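Local coordinates for Ac-ASP-7 (Ancylostoma caninum, PDB 3S6S), which is of unknown function but, as a secreted SCP/TAPS protein of a parasitic hookworm, probably takes part in the interaction between parasite and host, at residues R107-G118 against V139-F150. Residues are numbered along the deposited sequence; the frame is centred on the assembly and turned at random.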
ATOM      1  N   ARG A 107       9.792   1.749  -2.463  1.00 25.68           N
ATOM      2  CA  ARG A 107       9.761   3.114  -1.949  1.00 27.97           C
ATOM      3  C   ARG A 107       8.339   3.622  -1.740  1.00 29.42           C
ATOM      4  O   ARG A 107       8.046   4.249  -0.722  1.00 27.02           O
ATOM      5  CB  ARG A 107      10.471   4.079  -2.886  1.00 29.51           C
ATOM      6  CG  ARG A 107      11.928   4.256  -2.614  1.00 33.08           C
ATOM      7  CD  ARG A 107      12.402   5.497  -3.353  1.00 37.60           C
ATOM      8  NE  ARG A 107      12.559   6.610  -2.434  1.00 35.48           N
ATOM      9  CZ  ARG A 107      12.098   7.828  -2.650  1.00 40.58           C
ATOM     10  NH1 ARG A 107      11.450   8.099  -3.785  1.00 37.46           N
ATOM     11  NH2 ARG A 107      12.304   8.773  -1.733  1.00 34.78           N
ATOM     12  N   GLN A 108       7.464   3.375  -2.713  1.00 26.65           N
ATOM     13  CA  GLN A 108       6.072   3.787  -2.569  1.00 25.60           C
ATOM     14  C   GLN A 108       5.346   2.971  -1.490  1.00 25.28           C
ATOM     15  O   GLN A 108       4.672   3.524  -0.621  1.00 24.31           O
ATOM     16  CB  GLN A 108       5.339   3.680  -3.903  1.00 23.31           C
ATOM     17  CG  GLN A 108       3.860   3.984  -3.797  1.00 24.46           C
ATOM     18  CD  GLN A 108       3.578   5.450  -3.490  1.00 29.42           C
ATOM     19  OE1 GLN A 108       3.714   6.324  -4.365  1.00 27.80           O
ATOM     20  NE2 GLN A 108       3.182   5.733  -2.240  1.00 24.21           N
ATOM     21  N   VAL A 109       5.507   1.652  -1.553  1.00 26.31           N
ATOM     22  CA  VAL A 109       4.858   0.717  -0.640  1.00 24.98           C
ATOM     23  C   VAL A 109       5.088   1.097   0.816  1.00 26.77           C
ATOM     24  O   VAL A 109       4.228   0.934   1.685  1.00 26.27           O
ATOM     25  CB  VAL A 109       5.435  -0.697  -0.859  1.00 25.42           C
ATOM     26  CG1 VAL A 109       4.973  -1.664   0.243  1.00 24.08           C
ATOM     27  CG2 VAL A 109       5.055  -1.197  -2.251  1.00 23.26           C
ATOM     28  N   VAL A 110       6.249   1.669   1.053  1.00 26.11           N
ATOM     29  CA  VAL A 110       6.832   1.735   2.377  1.00 28.78           C
ATOM     30  C   VAL A 110       6.898   3.178   2.938  1.00 29.58           C
ATOM     31  O   VAL A 110       7.253   3.384   4.097  1.00 32.05           O
ATOM     32  CB  VAL A 110       8.212   1.016   2.287  1.00 31.29           C
ATOM     33  CG1 VAL A 110       9.366   1.852   2.805  1.00 30.90           C
ATOM     34  CG2 VAL A 110       8.123  -0.378   2.889  1.00 26.98           C
ATOM     35  N   TYR A 111       6.515   4.149   2.101  1.00 25.36           N
ATOM     36  CA  TYR A 111       6.503   5.577   2.414  1.00 28.13           C
ATOM     37  C   TYR A 111       5.593   5.881   3.599  1.00 31.67           C
ATOM     38  O   TYR A 111       4.377   5.757   3.490  1.00 28.88           O
ATOM     39  CB  TYR A 111       6.000   6.349   1.183  1.00 26.14           C
ATOM     40  CG  TYR A 111       5.987   7.855   1.303  1.00 26.50           C
ATOM     41  CD1 TYR A 111       5.023   8.608   0.654  1.00 29.18           C
ATOM     42  CD2 TYR A 111       6.959   8.530   2.037  1.00 29.25           C
ATOM     43  CE1 TYR A 111       5.012   9.996   0.748  1.00 31.01           C
ATOM     44  CE2 TYR A 111       6.952   9.904   2.143  1.00 25.61           C
ATOM     45  CZ  TYR A 111       5.978  10.631   1.500  1.00 31.45           C
ATOM     46  OH  TYR A 111       5.977  12.004   1.592  1.00 34.22           O
ATOM     47  N   PRO A 112       6.179   6.301   4.736  1.00 33.91           N
ATOM     48  CA  PRO A 112       5.429   6.458   5.998  1.00 28.58           C
ATOM     49  C   PRO A 112       4.293   7.479   5.955  1.00 28.18           C
ATOM     50  O   PRO A 112       3.440   7.440   6.831  1.00 31.74           O
ATOM     51  CB  PRO A 112       6.507   6.901   6.993  1.00 30.75           C
ATOM     52  CG  PRO A 112       7.793   6.398   6.407  1.00 32.51           C
ATOM     53  CD  PRO A 112       7.622   6.531   4.920  1.00 30.02           C
ATOM     54  N   LYS A 113       4.254   8.346   4.944  1.00 30.02           N
ATOM     55  CA  LYS A 113       3.244   9.407   4.902  1.00 30.22           C
ATOM     56  C   LYS A 113       2.101   9.146   3.923  1.00 30.67           C
ATOM     57  O   LYS A 113       1.176   9.955   3.808  1.00 27.70           O
ATOM     58  CB  LYS A 113       3.893  10.766   4.639  1.00 31.58           C
ATOM     59  CG  LYS A 113       4.865  11.157   5.737  1.00 34.75           C
ATOM     60  CD  LYS A 113       5.557  12.501   5.499  1.00 33.59           C
ATOM     61  CE  LYS A 113       6.460  12.833   6.701  1.00 29.43           C
ATOM     62  NZ  LYS A 113       7.247  14.068   6.482  1.00 36.90           N
ATOM     63  N   ALA A 114       2.165   8.028   3.210  1.00 28.41           N
ATOM     64  CA  ALA A 114       0.983   7.540   2.507  1.00 28.89           C
ATOM     65  C   ALA A 114       0.008   7.026   3.568  1.00 24.80           C
ATOM     66  O   ALA A 114       0.434   6.487   4.579  1.00 27.59           O
ATOM     67  CB  ALA A 114       1.358   6.434   1.506  1.00 24.10           C
ATOM     68  N   THR A 115      -1.291   7.198   3.351  1.00 23.57           N
ATOM     69  CA  THR A 115      -2.284   6.809   4.351  1.00 22.17           C
ATOM     70  C   THR A 115      -3.419   5.965   3.797  1.00 27.21           C
ATOM     71  O   THR A 115      -4.221   5.416   4.569  1.00 27.05           O
ATOM     72  CB  THR A 115      -2.936   8.028   5.029  1.00 25.21           C
ATOM     73  OG1 THR A 115      -3.871   8.636   4.135  1.00 22.23           O
ATOM     74  CG2 THR A 115      -1.895   9.032   5.481  1.00 25.42           C
ATOM     75  N   ARG A 116      -3.517   5.887   2.468  1.00 23.39           N
ATOM     76  CA  ARG A 116      -4.499   5.019   1.844  1.00 26.06           C
ATOM     77  C   ARG A 116      -4.105   4.621   0.432  1.00 26.42           C
ATOM     78  O   ARG A 116      -3.307   5.307  -0.221  1.00 27.34           O
ATOM     79  CB  ARG A 116      -5.919   5.610   1.895  1.00 28.70           C
ATOM     80  CG  ARG A 116      -6.063   7.011   1.387  1.00 30.15           C
ATOM     81  CD  ARG A 116      -7.540   7.382   1.273  1.00 31.31           C
ATOM     82  NE  ARG A 116      -8.061   8.018   2.477  1.00 36.08           N
ATOM     83  CZ  ARG A 116      -9.324   7.901   2.899  1.00 40.36           C
ATOM     84  NH1 ARG A 116     -10.194   7.159   2.217  1.00 31.64           N
ATOM     85  NH2 ARG A 116      -9.715   8.512   4.012  1.00 37.26           N
ATOM     86  N   PHE A 117      -4.651   3.486  -0.007  1.00 20.88           N
ATOM     87  CA  PHE A 117      -4.373   2.935  -1.317  1.00 22.25           C
ATOM     88  C   PHE A 117      -5.485   1.979  -1.719  1.00 25.47           C
ATOM     89  O   PHE A 117      -6.286   1.569  -0.890  1.00 28.03           O
ATOM     90  CB  PHE A 117      -3.027   2.194  -1.326  1.00 22.30           C
ATOM     91  CG  PHE A 117      -3.075   0.795  -0.732  1.00 25.04           C
ATOM     92  CD1 PHE A 117      -3.694   0.547   0.488  1.00 27.33           C
ATOM     93  CD2 PHE A 117      -2.487  -0.273  -1.395  1.00 26.21           C
ATOM     94  CE1 PHE A 117      -3.707  -0.740   1.036  1.00 23.91           C
ATOM     95  CE2 PHE A 117      -2.508  -1.560  -0.859  1.00 21.91           C
ATOM     96  CZ  PHE A 117      -3.120  -1.792   0.358  1.00 24.33           C
ATOM     97  N   GLY A 118      -5.503   1.619  -2.995  1.00 23.18           N
ATOM     98  CA  GLY A 118      -6.356   0.581  -3.516  1.00 23.74           C
ATOM     99  C   GLY A 118      -5.697  -0.035  -4.743  1.00 26.16           C
ATOM    100  O   GLY A 118      -4.867   0.608  -5.397  1.00 22.73           O
ATOM    101  N   VAL A 139      -2.619   2.200  -6.407  1.00 23.03           N
ATOM    102  CA  VAL A 139      -2.694   3.636  -6.400  1.00 25.09           C
ATOM    103  C   VAL A 139      -2.700   4.082  -4.940  1.00 25.42           C
ATOM    104  O   VAL A 139      -3.415   3.516  -4.090  1.00 21.61           O
ATOM    105  CB  VAL A 139      -3.973   4.121  -7.138  1.00 24.55           C
ATOM    106  CG1 VAL A 139      -4.382   5.492  -6.653  1.00 24.05           C
ATOM    107  CG2 VAL A 139      -3.759   4.084  -8.668  1.00 22.77           C
ATOM    108  N   TYR A 140      -1.876   5.083  -4.660  1.00 24.07           N
ATOM    109  CA  TYR A 140      -1.658   5.564  -3.310  1.00 24.63           C
ATOM    110  C   TYR A 140      -2.012   7.034  -3.234  1.00 25.46           C
ATOM    111  O   TYR A 140      -1.877   7.758  -4.211  1.00 24.01           O
ATOM    112  CB  TYR A 140      -0.204   5.358  -2.919  1.00 25.37           C
ATOM    113  CG  TYR A 140       0.263   3.941  -3.136  1.00 27.16           C
ATOM    114  CD1 TYR A 140       0.485   3.460  -4.418  1.00 24.13           C
ATOM    115  CD2 TYR A 140       0.485   3.082  -2.062  1.00 23.71           C
ATOM    116  CE1 TYR A 140       0.912   2.178  -4.630  1.00 23.08           C
ATOM    117  CE2 TYR A 140       0.917   1.786  -2.272  1.00 23.26           C
ATOM    118  CZ  TYR A 140       1.128   1.349  -3.560  1.00 21.50           C
ATOM    119  OH  TYR A 140       1.547   0.074  -3.796  1.00 21.67           O
ATOM    120  N   ASP A 141      -2.490   7.474  -2.076  1.00 26.09           N
ATOM    121  CA  ASP A 141      -2.890   8.861  -1.950  1.00 26.46           C
ATOM    122  C   ASP A 141      -1.664   9.760  -1.906  1.00 26.19           C
ATOM    123  O   ASP A 141      -1.731  10.921  -2.295  1.00 28.54           O
ATOM    124  CB  ASP A 141      -3.812   9.081  -0.742  1.00 24.56           C
ATOM    125  CG  ASP A 141      -3.102   8.917   0.601  1.00 25.81           C
ATOM    126  OD1 ASP A 141      -3.626   9.464   1.592  1.00 26.47           O
ATOM    127  OD2 ASP A 141      -2.046   8.253   0.682  1.00 19.42           O
ATOM    128  N   LYS A 142      -0.537   9.222  -1.456  1.00 24.39           N
ATOM    129  CA  LYS A 142       0.666  10.037  -1.385  1.00 26.43           C
ATOM    130  C   LYS A 142       1.926   9.368  -1.946  1.00 27.75           C
ATOM    131  O   LYS A 142       2.307   8.268  -1.560  1.00 28.19           O
ATOM    132  CB  LYS A 142       0.898  10.569   0.030  1.00 30.10           C
ATOM    133  CG  LYS A 142       1.846  11.760   0.048  1.00 32.59           C
ATOM    134  CD  LYS A 142       1.929  12.406   1.425  1.00 40.26           C
ATOM    135  CE  LYS A 142       2.590  13.797   1.368  1.00 32.70           C
ATOM    136  NZ  LYS A 142       3.903  13.783   0.656  1.00 34.55           N
ATOM    137  N   LYS A 143       2.559  10.077  -2.872  1.00 29.33           N
ATOM    138  CA  LYS A 143       3.743   9.634  -3.574  1.00 28.53           C
ATOM    139  C   LYS A 143       4.960  10.300  -2.969  1.00 29.96           C
ATOM    140  O   LYS A 143       4.973  11.507  -2.812  1.00 29.48           O
ATOM    141  CB  LYS A 143       3.620  10.067  -5.028  1.00 29.74           C
ATOM    142  CG  LYS A 143       4.861   9.868  -5.839  1.00 28.53           C
ATOM    143  CD  LYS A 143       4.563  10.239  -7.254  1.00 30.60           C
ATOM    144  CE  LYS A 143       5.668   9.801  -8.200  1.00 38.83           C
ATOM    145  NZ  LYS A 143       5.413  10.362  -9.568  1.00 47.39           N
ATOM    146  N   PRO A 144       5.997   9.521  -2.617  1.00 32.54           N
ATOM    147  CA  PRO A 144       7.176  10.184  -2.053  1.00 30.98           C
ATOM    148  C   PRO A 144       7.925  10.921  -3.163  1.00 37.21           C
ATOM    149  O   PRO A 144       7.651  10.670  -4.334  1.00 35.44           O
ATOM    150  CB  PRO A 144       8.011   9.014  -1.560  1.00 31.51           C
ATOM    151  CG  PRO A 144       7.674   7.905  -2.516  1.00 29.25           C
ATOM    152  CD  PRO A 144       6.213   8.079  -2.823  1.00 26.58           C
ATOM    153  N   LYS A 145       8.838  11.825  -2.815  1.00 41.07           N
ATOM    154  CA  LYS A 145       9.724  12.385  -3.834  1.00 40.40           C
ATOM    155  C   LYS A 145      11.128  11.836  -3.700  1.00 38.24           C
ATOM    156  O   LYS A 145      11.512  11.311  -2.661  1.00 35.62           O
ATOM    157  CB  LYS A 145       9.734  13.925  -3.886  1.00 39.91           C
ATOM    158  CG  LYS A 145       9.000  14.658  -2.784  1.00 43.77           C
ATOM    159  CD  LYS A 145       8.579  16.048  -3.270  1.00 49.06           C
ATOM    160  CE  LYS A 145       9.699  16.694  -4.102  1.00 55.04           C
ATOM    161  NZ  LYS A 145       9.247  17.884  -4.880  1.00 52.81           N
ATOM    162  N   ASP A 146      11.892  11.940  -4.776  1.00 42.50           N
ATOM    163  CA  ASP A 146      13.227  11.380  -4.784  1.00 40.12           C
ATOM    164  C   ASP A 146      14.086  12.075  -3.746  1.00 38.82           C
ATOM    165  O   ASP A 146      14.023  13.296  -3.583  1.00 35.95           O
ATOM    166  CB  ASP A 146      13.818  11.451  -6.184  1.00 44.40           C
ATOM    167  CG  ASP A 146      13.084  10.536  -7.151  1.00 56.15           C
ATOM    168  OD1 ASP A 146      12.037  10.963  -7.690  1.00 58.61           O
ATOM    169  OD2 ASP A 146      13.528   9.377  -7.334  1.00 55.56           O
ATOM    170  N   GLY A 147      14.849  11.274  -3.015  1.00 33.37           N
ATOM    171  CA  GLY A 147      15.667  11.778  -1.941  1.00 39.16           C
ATOM    172  C   GLY A 147      14.924  12.109  -0.657  1.00 37.72           C
ATOM    173  O   GLY A 147      15.557  12.292   0.370  1.00 40.71           O
ATOM    174  N   GLU A 148      13.597  12.201  -0.706  1.00 37.25           N
ATOM    175  CA  GLU A 148      12.820  12.458   0.506  1.00 36.96           C
ATOM    176  C   GLU A 148      13.185  11.455   1.599  1.00 34.55           C
ATOM    177  O   GLU A 148      13.236  10.253   1.355  1.00 32.80           O
ATOM    178  CB  GLU A 148      11.312  12.425   0.231  1.00 35.09           C
ATOM    179  CG  GLU A 148      10.473  12.665   1.479  1.00 30.84           C
ATOM    180  CD  GLU A 148       8.992  12.817   1.201  1.00 33.46           C
ATOM    181  OE1 GLU A 148       8.586  12.799   0.020  1.00 36.40           O
ATOM    182  OE2 GLU A 148       8.220  12.969   2.171  1.00 35.52           O
ATOM    183  N   SER A 149      13.458  11.958   2.799  1.00 37.05           N
ATOM    184  CA  SER A 149      13.785  11.083   3.927  1.00 40.48           C
ATOM    185  C   SER A 149      12.516  10.433   4.501  1.00 37.30           C
ATOM    186  O   SER A 149      11.470  11.075   4.598  1.00 30.09           O
ATOM    187  CB  SER A 149      14.522  11.857   5.027  1.00 36.64           C
ATOM    188  OG  SER A 149      14.908  10.974   6.080  1.00 47.82           O
ATOM    189  N   PHE A 150      12.621   9.158   4.869  1.00 34.27           N
ATOM    190  CA  PHE A 150      11.481   8.407   5.389  1.00 38.34           C
ATOM    191  C   PHE A 150      11.569   8.197   6.901  1.00 41.86           C
ATOM    192  O   PHE A 150      10.591   7.795   7.525  1.00 41.01           O
ATOM    193  CB  PHE A 150      11.357   7.033   4.707  1.00 36.40           C
ATOM    194  CG  PHE A 150      10.851   7.086   3.295  1.00 34.66           C
ATOM    195  CD1 PHE A 150      10.621   8.301   2.659  1.00 30.22           C
ATOM    196  CD2 PHE A 150      10.597   5.911   2.597  1.00 33.21           C
ATOM    197  CE1 PHE A 150      10.150   8.339   1.357  1.00 32.24           C
ATOM    198  CE2 PHE A 150      10.122   5.945   1.285  1.00 30.71           C
ATOM    199  CZ  PHE A 150       9.894   7.160   0.668  1.00 28.75           C
TER
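Val139 and Gly118 form an antiparallel hydrogen-bonded pair at the open end of the hairpin 116-123/133-140, two central strands of the alpha-beta-alpha sandwich of SCP/TAPS proteins. The pairing runs on through Phe117 and Tyr140, a non-hydrogen-bonded pair, to the bond from Asp141 N to Arg116 O; after Tyr140 the chain leaves the sheet and runs along the end of helix 103-110. Gln108 lays CG over the centre of the Tyr140 ring, 3.5 Å from the centroid, while the phenol OH hydrogen-bonds to Thr78 and His26. Asp141 then holds the entrance to strand 116-123 with its carboxylate. Asp141 OD1 accepts from Thr115 OG1 at 2.7 Å and OD2 from the backbone N of Thr115 in a nearly straight bond (173°), both from the syn side; chi1 of 69° swings the group between its own N and C, toward the Thr115-Arg116 backbone at the start of the neighbouring strand. The carbonyl O of Lys142 accepts NE2 of Gln108 at 2.8 Å, a bond allowed by the bend at chi2 in the glutamine, which turns the amide toward the loop, and Lys142 NZ donates to Tyr111 OH at 2.9 Å. Pro144 puts CB squarely over one face of the Tyr111 ring, 3.6 Å from its centroid. Past it, the type II turn 145-148 is clasped by Arg107, whose NH2 meets Lys145 O at 2.8 Å from the face of the carbonyl plane opposite to Glu148 N. Glu148 OE2 accepts from Tyr111 OH at 2.5 Å, so the buried phenol is fixed at its polar end too. Phe150 finally packs obliquely on Tyr111, with Pro112 CD over a face of the Phe150 ring and Phe150 CE1 3.3 Å from Tyr111 CD2.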